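Local coordinates for hypothetical UPF0334 kinase-like protein AQ_1292 (Aquifex aeolicus, PDB 1YE8) that hydrolyses nucleoside triphosphates (ATP, GTP, CTP, TTP and UTP) to the diphosphate and phosphate, without acting as a kinase, at residues A[167-170]-A[171-175]; A[14-17]-A[18-22]; A[111-115]-A[116-120]. All blocks are in the same frame, centred on the assembly; numbering follows the deposited sequence.

Interaction 1 of 3, residues A[167-170]-A[171-175]; sequences VILE and DILSL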
loop_
_atom_site.group_PDB
_atom_site.type_symbol
_atom_site.label_atom_id
_atom_site.label_comp_id
_atom_site.label_asym_id
_atom_site.label_seq_id
_atom_site.Cartn_x
_atom_site.Cartn_y
_atom_site.Cartn_z
ATOM N N VAL A 167 -9.471 17.429 -2.099
ATOM C CA VAL A 167 -10.777 17.340 -1.432
ATOM C C VAL A 167 -11.095 15.924 -0.924
ATOM O O VAL A 167 -11.882 15.745 0.013
ATOM C CB VAL A 167 -11.934 17.917 -2.327
ATOM C CG1 VAL A 167 -11.899 17.331 -3.725
ATOM C CG2 VAL A 167 -13.310 17.701 -1.701
ATOM N N ILE A 168 -10.457 14.917 -1.510
ATOM C CA ILE A 168 -10.838 13.525 -1.246
ATOM C C ILE A 168 -10.544 13.005 0.180
ATOM O O ILE A 168 -11.215 12.088 0.654
ATOM C CB ILE A 168 -10.231 12.593 -2.331
ATOM C CG1 ILE A 168 -10.943 11.236 -2.341
ATOM C CG2 ILE A 168 -8.720 12.454 -2.148
ATOM C CD1 ILE A 168 -12.280 11.220 -3.081
ATOM N N LEU A 169 -9.563 13.599 0.854
ATOM C CA LEU A 169 -9.179 13.139 2.191
ATOM C C LEU A 169 -10.338 13.006 3.189
ATOM O O LEU A 169 -10.454 11.989 3.858
ATOM C CB LEU A 169 -8.037 13.992 2.767
ATOM C CG LEU A 169 -7.511 13.640 4.162
ATOM C CD1 LEU A 169 -6.929 12.216 4.175
ATOM C CD2 LEU A 169 -6.457 14.638 4.585
ATOM N N GLU A 170 -11.200 14.024 3.282
ATOM C CA GLU A 170 -12.297 14.004 4.252
ATOM C C GLU A 170 -13.371 12.939 3.970
ATOM O O GLU A 170 -13.947 12.353 4.908
ATOM C CB GLU A 170 -12.930 15.398 4.405
ATOM C CG GLU A 170 -12.025 16.444 5.059
ATOM C CD GLU A 170 -11.443 16.041 6.414
ATOM O OE1 GLU A 170 -12.031 15.201 7.141
ATOM O OE2 GLU A 170 -10.387 16.598 6.763
ATOM N N ASP A 171 -13.638 12.693 2.688
ATOM C CA ASP A 171 -14.537 11.616 2.280
ATOM C C ASP A 171 -14.024 10.285 2.849
ATOM O O ASP A 171 -14.778 9.520 3.474
ATOM C CB ASP A 171 -14.651 11.556 0.748
ATOM C CG ASP A 171 -15.153 12.862 0.140
ATOM O OD1 ASP A 171 -15.837 13.635 0.845
ATOM O OD2 ASP A 171 -14.900 13.208 -1.036
ATOM N N ILE A 172 -12.727 10.041 2.641
ATOM C CA ILE A 172 -12.060 8.830 3.124
ATOM C C ILE A 172 -12.115 8.745 4.651
ATOM O O ILE A 172 -12.528 7.720 5.205
ATOM C CB ILE A 172 -10.590 8.777 2.603
ATOM C CG1 ILE A 172 -10.577 8.590 1.078
ATOM C CG2 ILE A 172 -9.794 7.653 3.301
ATOM C CD1 ILE A 172 -9.186 8.732 0.444
ATOM N N LEU A 173 -11.722 9.829 5.322
ATOM C CA LEU A 173 -11.667 9.826 6.790
ATOM C C LEU A 173 -13.032 9.661 7.466
ATOM O O LEU A 173 -13.123 9.008 8.501
ATOM C CB LEU A 173 -10.908 11.043 7.327
ATOM C CG LEU A 173 -9.408 11.066 6.990
ATOM C CD1 LEU A 173 -8.807 12.360 7.489
ATOM C CD2 LEU A 173 -8.647 9.875 7.580
ATOM N N SER A 174 -14.083 10.204 6.852
ATOM C CA SER A 174 -15.446 9.973 7.337
ATOM C C SER A 174 -15.857 8.498 7.254
ATOM O O SER A 174 -16.450 7.954 8.195
ATOM C CB SER A 174 -16.451 10.837 6.577
ATOM O OG SER A 174 -17.771 10.568 7.028
ATOM N N LEU A 175 -15.538 7.856 6.127
ATOM C CA LEU A 175 -15.860 6.443 5.922
ATOM C C LEU A 175 -15.149 5.554 6.932
ATOM O O LEU A 175 -15.728 4.593 7.438
ATOM C CB LEU A 175 -15.534 6.007 4.486
ATOM C CG LEU A 175 -16.575 6.453 3.452
ATOM C CD1 LEU A 175 -15.995 6.455 2.047
ATOM C CD2 LEU A 175 -17.820 5.569 3.548
#
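L169 and L173 meet one helical turn apart, with L169 CG lying 3.8 Å from L173 CD1 and the CD1 methyl of L169 against the same methyl. L169 points its CB away from the following turn, but CG stands anti to the backbone N (chi1 -180°), which brings the end of the side chain back over L173. L173 has the other common leucine shape, CG beside its own backbone N at chi1 -67°, and this lays its CG 3.4 Å from the carbonyl O of L169. The two side chains slant across each other rather than running side by side.

I168 and I172 make a similar i to i+4 contact. It is made by the longer branches: CG1 of I168 lies 4.1 Å from CD1 of I172, while the CG1 of I172 rests close to the I168 carbonyl. D171 crosses I168 at about a right angle, its OD2 near the CD1 methyl of I168.

Three backbone bonds tie the same turns: I172 N to I168 O (3.2 Å), L173 N to L169 O (2.9 Å) and S174 N to E170 O (2.9 Å). E170 turns its carboxylate to R23 and R178, forming a salt bridge with each. I168 and I172 pack on I158, and I168 and L169 on L16 and I20, so this C-terminal helix lies against both helix 13-24 and strand 156-159, the outermost strand of the parallel sheet.

Interaction 2 of 3, residues A[14-17]-A[18-22]; sequences TTLV and KKIVE. With MG (magnesium ion), chain B; PO4 (phosphate ion), chain E.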
loop_
_atom_site.group_PDB
_atom_site.type_symbol
_atom_site.label_atom_id
_atom_site.label_comp_id
_atom_site.label_asym_id
_atom_site.label_seq_id
_atom_site.Cartn_x
_atom_site.Cartn_y
_atom_site.Cartn_z
ATOM N N THR A 14 0.761 7.993 -2.840
ATOM C CA THR A 14 1.577 7.928 -1.611
ATOM C C THR A 14 1.368 9.156 -0.728
ATOM O O THR A 14 1.212 9.036 0.480
ATOM C CB THR A 14 3.053 7.786 -1.973
ATOM O OG1 THR A 14 3.242 6.571 -2.712
ATOM C CG2 THR A 14 3.928 7.628 -0.713
ATOM N N THR A 15 1.347 10.330 -1.348
ATOM C CA THR A 15 1.133 11.573 -0.633
ATOM C C THR A 15 -0.181 11.541 0.126
ATOM O O THR A 15 -0.241 11.925 1.293
ATOM C CB THR A 15 1.146 12.745 -1.621
ATOM O OG1 THR A 15 2.493 12.966 -2.034
ATOM C CG2 THR A 15 0.723 14.070 -0.948
ATOM N N LEU A 16 -1.239 11.084 -0.534
ATOM C CA LEU A 16 -2.523 10.955 0.127
ATOM C C LEU A 16 -2.461 9.930 1.272
ATOM O O LEU A 16 -2.964 10.187 2.370
ATOM C CB LEU A 16 -3.603 10.571 -0.883
ATOM C CG LEU A 16 -4.991 10.266 -0.342
ATOM C CD1 LEU A 16 -5.584 11.451 0.449
ATOM C CD2 LEU A 16 -5.906 9.891 -1.482
ATOM N N VAL A 17 -1.860 8.762 1.013
ATOM C CA VAL A 17 -1.705 7.764 2.068
ATOM C C VAL A 17 -0.977 8.350 3.298
ATOM O O VAL A 17 -1.404 8.113 4.420
ATOM C CB VAL A 17 -1.033 6.476 1.541
ATOM C CG1 VAL A 17 -0.627 5.554 2.704
ATOM C CG2 VAL A 17 -1.977 5.739 0.606
ATOM N N LYS A 18 0.083 9.134 3.079
ATOM C CA LYS A 18 0.811 9.752 4.190
ATOM C C LYS A 18 -0.084 10.712 4.991
ATOM O O LYS A 18 -0.024 10.745 6.220
ATOM C CB LYS A 18 2.080 10.425 3.684
ATOM C CG LYS A 18 3.146 9.413 3.284
ATOM C CD LYS A 18 4.325 10.052 2.586
ATOM C CE LYS A 18 5.127 10.949 3.510
ATOM N NZ LYS A 18 6.294 11.511 2.782
ATOM N N LYS A 19 -0.931 11.459 4.294
ATOM C CA LYS A 19 -1.878 12.352 4.968
ATOM C C LYS A 19 -2.856 11.537 5.813
ATOM O O LYS A 19 -3.203 11.933 6.928
ATOM C CB LYS A 19 -2.680 13.177 3.959
ATOM C CG LYS A 19 -1.935 14.285 3.250
ATOM C CD LYS A 19 -2.839 14.874 2.148
ATOM C CE LYS A 19 -2.191 16.013 1.413
ATOM N NZ LYS A 19 -3.137 16.525 0.382
ATOM N N ILE A 20 -3.312 10.405 5.276
ATOM C CA ILE A 20 -4.220 9.523 6.001
ATOM C C ILE A 20 -3.543 8.971 7.260
ATOM O O ILE A 20 -4.150 8.972 8.346
ATOM C CB ILE A 20 -4.751 8.378 5.077
ATOM C CG1 ILE A 20 -5.671 8.935 3.985
ATOM C CG2 ILE A 20 -5.485 7.328 5.874
ATOM C CD1 ILE A 20 -5.903 7.959 2.814
ATOM N N VAL A 21 -2.294 8.518 7.117
ATOM C CA VAL A 21 -1.517 8.000 8.249
ATOM C C VAL A 21 -1.379 9.058 9.347
ATOM O O VAL A 21 -1.591 8.757 10.536
ATOM C CB VAL A 21 -0.141 7.487 7.783
ATOM C CG1 VAL A 21 0.805 7.233 8.964
ATOM C CG2 VAL A 21 -0.309 6.217 6.936
ATOM N N GLU A 22 -1.047 10.289 8.955
ATOM C CA GLU A 22 -0.861 11.333 9.964
ATOM C C GLU A 22 -2.178 11.594 10.701
ATOM O O GLU A 22 -2.205 11.727 11.933
ATOM C CB GLU A 22 -0.317 12.614 9.343
ATOM C CG GLU A 22 -0.054 13.700 10.378
ATOM C CD GLU A 22 0.619 14.933 9.811
ATOM O OE1 GLU A 22 -0.076 15.788 9.211
ATOM O OE2 GLU A 22 1.851 15.052 9.990
HETATM MG MG MG B . 3.297 6.131 -4.775
HETATM P P PO4 E . 1.973 8.583 -6.730
HETATM O O1 PO4 E . 2.094 7.733 -5.477
HETATM O O2 PO4 E . 2.275 10.036 -6.523
HETATM O O3 PO4 E . 0.549 8.457 -7.206
HETATM O O4 PO4 E . 2.892 8.043 -7.799
HETATM O O HOH W 1 4.873 4.952 -4.231
HETATM O O HOH W 2 1.997 4.776 -4.677
HETATM O O HOH W 3 4.598 8.134 -4.843
#
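Helix 13-24 starts within the P-loop; T14 closes the GEPGVGKT segment inferred to bind ATP and sits one turn before K18. T14 does two jobs at the phosphate end. Its OG1 binds the magnesium ion at 2.1 Å, and its backbone N donates an almost straight bond (173°) to O1 of a free phosphate ion, probably from the crystallisation liquor, at 3.0 Å. That same O1 also binds the magnesium, and three waters take further positions round the metal. With chi1 at -61°, OG1 sits beside the backbone N, so hydroxyl and amide address metal and phosphate together; OG1 is also hydrogen-bonded to D106 OD2.

The CG2 methyl of T14 takes the other direction, 4.1 Å from CD of K18, where the two side chains slant past each other. K18 bends at chi3 (67°), and its NZ forms a salt bridge with E34. Toward helix 168-175, L16 CG meets I20 CD1 at 4.0 Å; facing strand 102-105, V17 CG1 approaches V21 CG2 more loosely at 4.3 Å. Regular backbone bonds link the turns, among them K18 N to T14 O (2.8 Å) and V21 N to V17 O (2.9 Å).

V17 and V21 rest on I104, and I20 on V134. K13, G10 and G12 give further backbone amides to the phosphate, which lies where a nucleotide phosphate would be expected to bind. A strand-loop-helix whose amides hold phosphate, with a threonine on magnesium, is the Walker A motif of P-loop NTPases.

Interaction 3 of 3, residues A[111-115]-A[116-120]; sequences MELFS and KKFRD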
loop_
_atom_site.group_PDB
_atom_site.type_symbol
_atom_site.label_atom_id
_atom_site.label_comp_id
_atom_site.label_asym_id
_atom_site.label_seq_id
_atom_site.Cartn_x
_atom_site.Cartn_y
_atom_site.Cartn_z
HETATM N N MSE A 111 6.165 -4.098 -8.446
HETATM C CA MSE A 111 7.427 -4.320 -7.741
HETATM C C MSE A 111 7.230 -5.115 -6.464
HETATM O O MSE A 111 7.980 -6.058 -6.191
HETATM C CB MSE A 111 8.119 -3.004 -7.448
HETATM C CG MSE A 111 8.447 -2.255 -8.707
HETATM SE SE MSE A 111 9.281 -0.571 -8.352
HETATM C CE MSE A 111 8.186 0.065 -6.899
ATOM N N GLU A 112 6.171 -4.811 -5.730
ATOM C CA GLU A 112 5.898 -5.491 -4.470
ATOM C C GLU A 112 5.412 -6.927 -4.692
ATOM O O GLU A 112 5.702 -7.827 -3.896
ATOM C CB GLU A 112 4.861 -4.694 -3.668
ATOM C CG GLU A 112 5.369 -3.314 -3.276
ATOM C CD GLU A 112 5.122 -2.211 -4.298
ATOM O OE1 GLU A 112 4.618 -2.437 -5.425
ATOM O OE2 GLU A 112 5.419 -1.043 -3.949
ATOM N N LEU A 113 4.678 -7.132 -5.782
ATOM C CA LEU A 113 4.006 -8.405 -6.045
ATOM C C LEU A 113 4.964 -9.515 -6.484
ATOM O O LEU A 113 4.545 -10.656 -6.603
ATOM C CB LEU A 113 2.836 -8.216 -7.029
ATOM C CG LEU A 113 1.645 -7.477 -6.388
ATOM C CD1 LEU A 113 0.669 -7.027 -7.457
ATOM C CD2 LEU A 113 0.916 -8.320 -5.362
ATOM N N PHE A 114 6.250 -9.201 -6.682
ATOM C CA PHE A 114 7.246 -10.256 -6.870
ATOM C C PHE A 114 7.404 -11.112 -5.616
ATOM O O PHE A 114 7.910 -12.229 -5.698
ATOM C CB PHE A 114 8.601 -9.665 -7.245
ATOM C CG PHE A 114 8.715 -9.225 -8.669
ATOM C CD1 PHE A 114 8.659 -10.148 -9.714
ATOM C CD2 PHE A 114 8.930 -7.894 -8.973
ATOM C CE1 PHE A 114 8.797 -9.720 -11.047
ATOM C CE2 PHE A 114 9.067 -7.471 -10.298
ATOM C CZ PHE A 114 8.994 -8.382 -11.324
ATOM N N SER A 115 6.953 -10.621 -4.466
ATOM C CA SER A 115 7.054 -11.383 -3.216
ATOM C C SER A 115 5.837 -12.272 -3.007
ATOM O O SER A 115 4.716 -11.768 -2.855
ATOM C CB SER A 115 7.209 -10.416 -2.036
ATOM O OG SER A 115 6.870 -11.039 -0.811
ATOM N N LYS A 116 6.055 -13.585 -2.986
ATOM C CA LYS A 116 4.990 -14.550 -2.735
ATOM C C LYS A 116 4.419 -14.334 -1.341
ATOM O O LYS A 116 3.208 -14.359 -1.138
ATOM C CB LYS A 116 5.501 -15.991 -2.897
ATOM C CG LYS A 116 4.479 -17.047 -2.477
ATOM C CD LYS A 116 4.746 -18.416 -3.115
ATOM C CE LYS A 116 3.984 -19.531 -2.406
ATOM N NZ LYS A 116 2.517 -19.246 -2.264
ATOM N N LYS A 117 5.295 -14.115 -0.367
ATOM C CA LYS A 117 4.834 -13.874 0.984
ATOM C C LYS A 117 3.887 -12.668 1.024
ATOM O O LYS A 117 2.855 -12.702 1.697
ATOM C CB LYS A 117 6.012 -13.634 1.935
ATOM C CG LYS A 117 6.850 -14.871 2.227
ATOM C CD LYS A 117 8.001 -14.497 3.137
ATOM C CE LYS A 117 9.011 -15.615 3.300
ATOM N NZ LYS A 117 10.085 -15.203 4.252
ATOM N N PHE A 118 4.235 -11.609 0.292
ATOM C CA PHE A 118 3.389 -10.425 0.227
ATOM C C PHE A 118 2.056 -10.740 -0.461
ATOM O O PHE A 118 1.003 -10.342 0.032
ATOM C CB PHE A 118 4.124 -9.307 -0.504
ATOM C CG PHE A 118 3.344 -8.015 -0.626
ATOM C CD1 PHE A 118 3.062 -7.216 0.490
ATOM C CD2 PHE A 118 2.920 -7.591 -1.880
ATOM C CE1 PHE A 118 2.364 -5.995 0.360
ATOM C CE2 PHE A 118 2.218 -6.380 -2.020
ATOM C CZ PHE A 118 1.938 -5.587 -0.903
ATOM N N ARG A 119 2.101 -11.423 -1.598
ATOM C CA ARG A 119 0.849 -11.788 -2.277
ATOM C C ARG A 119 -0.106 -12.553 -1.355
ATOM O O ARG A 119 -1.303 -12.238 -1.272
ATOM C CB ARG A 119 1.115 -12.635 -3.521
ATOM C CG ARG A 119 1.886 -11.936 -4.620
ATOM C CD ARG A 119 1.880 -12.667 -5.951
ATOM N NE ARG A 119 2.401 -14.033 -5.901
ATOM C CZ ARG A 119 3.668 -14.380 -6.067
ATOM N NH1 ARG A 119 4.599 -13.459 -6.250
ATOM N NH2 ARG A 119 4.020 -15.666 -6.052
ATOM N N ASP A 120 0.421 -13.549 -0.651
ATOM C CA ASP A 120 -0.414 -14.401 0.187
ATOM C C ASP A 120 -0.993 -13.607 1.358
ATOM O O ASP A 120 -2.163 -13.755 1.705
ATOM C CB ASP A 120 0.370 -15.618 0.688
ATOM C CG ASP A 120 0.793 -16.561 -0.436
ATOM O OD1 ASP A 120 0.209 -16.508 -1.544
ATOM O OD2 ASP A 120 1.731 -17.366 -0.300
HETATM O O HOH W 4 8.664 -14.689 -3.769
#
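S115 is the N-cap of helix 116-126: its OG accepts from the backbone N of F118 at 2.9 Å, and chi1 of 161° carries the hydroxyl back beside its own carbonyl carbon, facing the first turn. E81 of helix 77-97 shares a further hydrogen bond with this OG. The carbonyl O of S115 takes R119 N, the first regular bond of the helix, and a water bridges F114 O and K116 N.

The R119 side chain adds another polar link. It bends at chi3 (-57°), bringing NH1 to the carbonyl O of L113 at 2.8 Å, with that oxygen almost in the guanidinium plane. With an alanine in place of R119, the L113 carbonyl is likely to lose its side-chain donor and a gap to open beside the L113 CD2 methyl. K116 CA covers one face of the guanidinium, 3.5 Å from its plane. Within the helix, K116 NZ and D120 OD2 form a salt bridge at 2.8 Å.

Among the apolar contacts, F118 CE2 lies 3.5 Å from E112 CB and 4.1 Å from L113 CD2. That leucine methyl also meets R119 CG at 3.8 Å. F118 packs edge-to-face with F80, while L113 reaches L145 and V146 of helix 144-150. Residues 111-114 coil like a helix without its regular i to i+4 bonding, so the contact joins an irregular turn after strand 102-105 to a serine-capped helix N-terminus.

Interactions 1 and 2 touch directly: L169 CD1 reaches I20 CG1 at 3.5 Å, and I168 and I172 also pack on helix 13-24, so helix 168-175 and the P-loop helix form one apolar layer on the same side of the chain's centre. Interaction 3 lies on the opposite side, its nearest atoms about 8 Å from interaction 2 and about 18 Å from interaction 1. Interaction 1 is the most exposed, with two of eight touching residues buried; interactions 2 and 3 have four each. Their chemistry follows their place: aliphatic packing along an outer helix in interaction 1, metal and phosphate binding at a helix start in interaction 2, and side-chain capping plus arginine-to-carbonyl bonding in interaction 3.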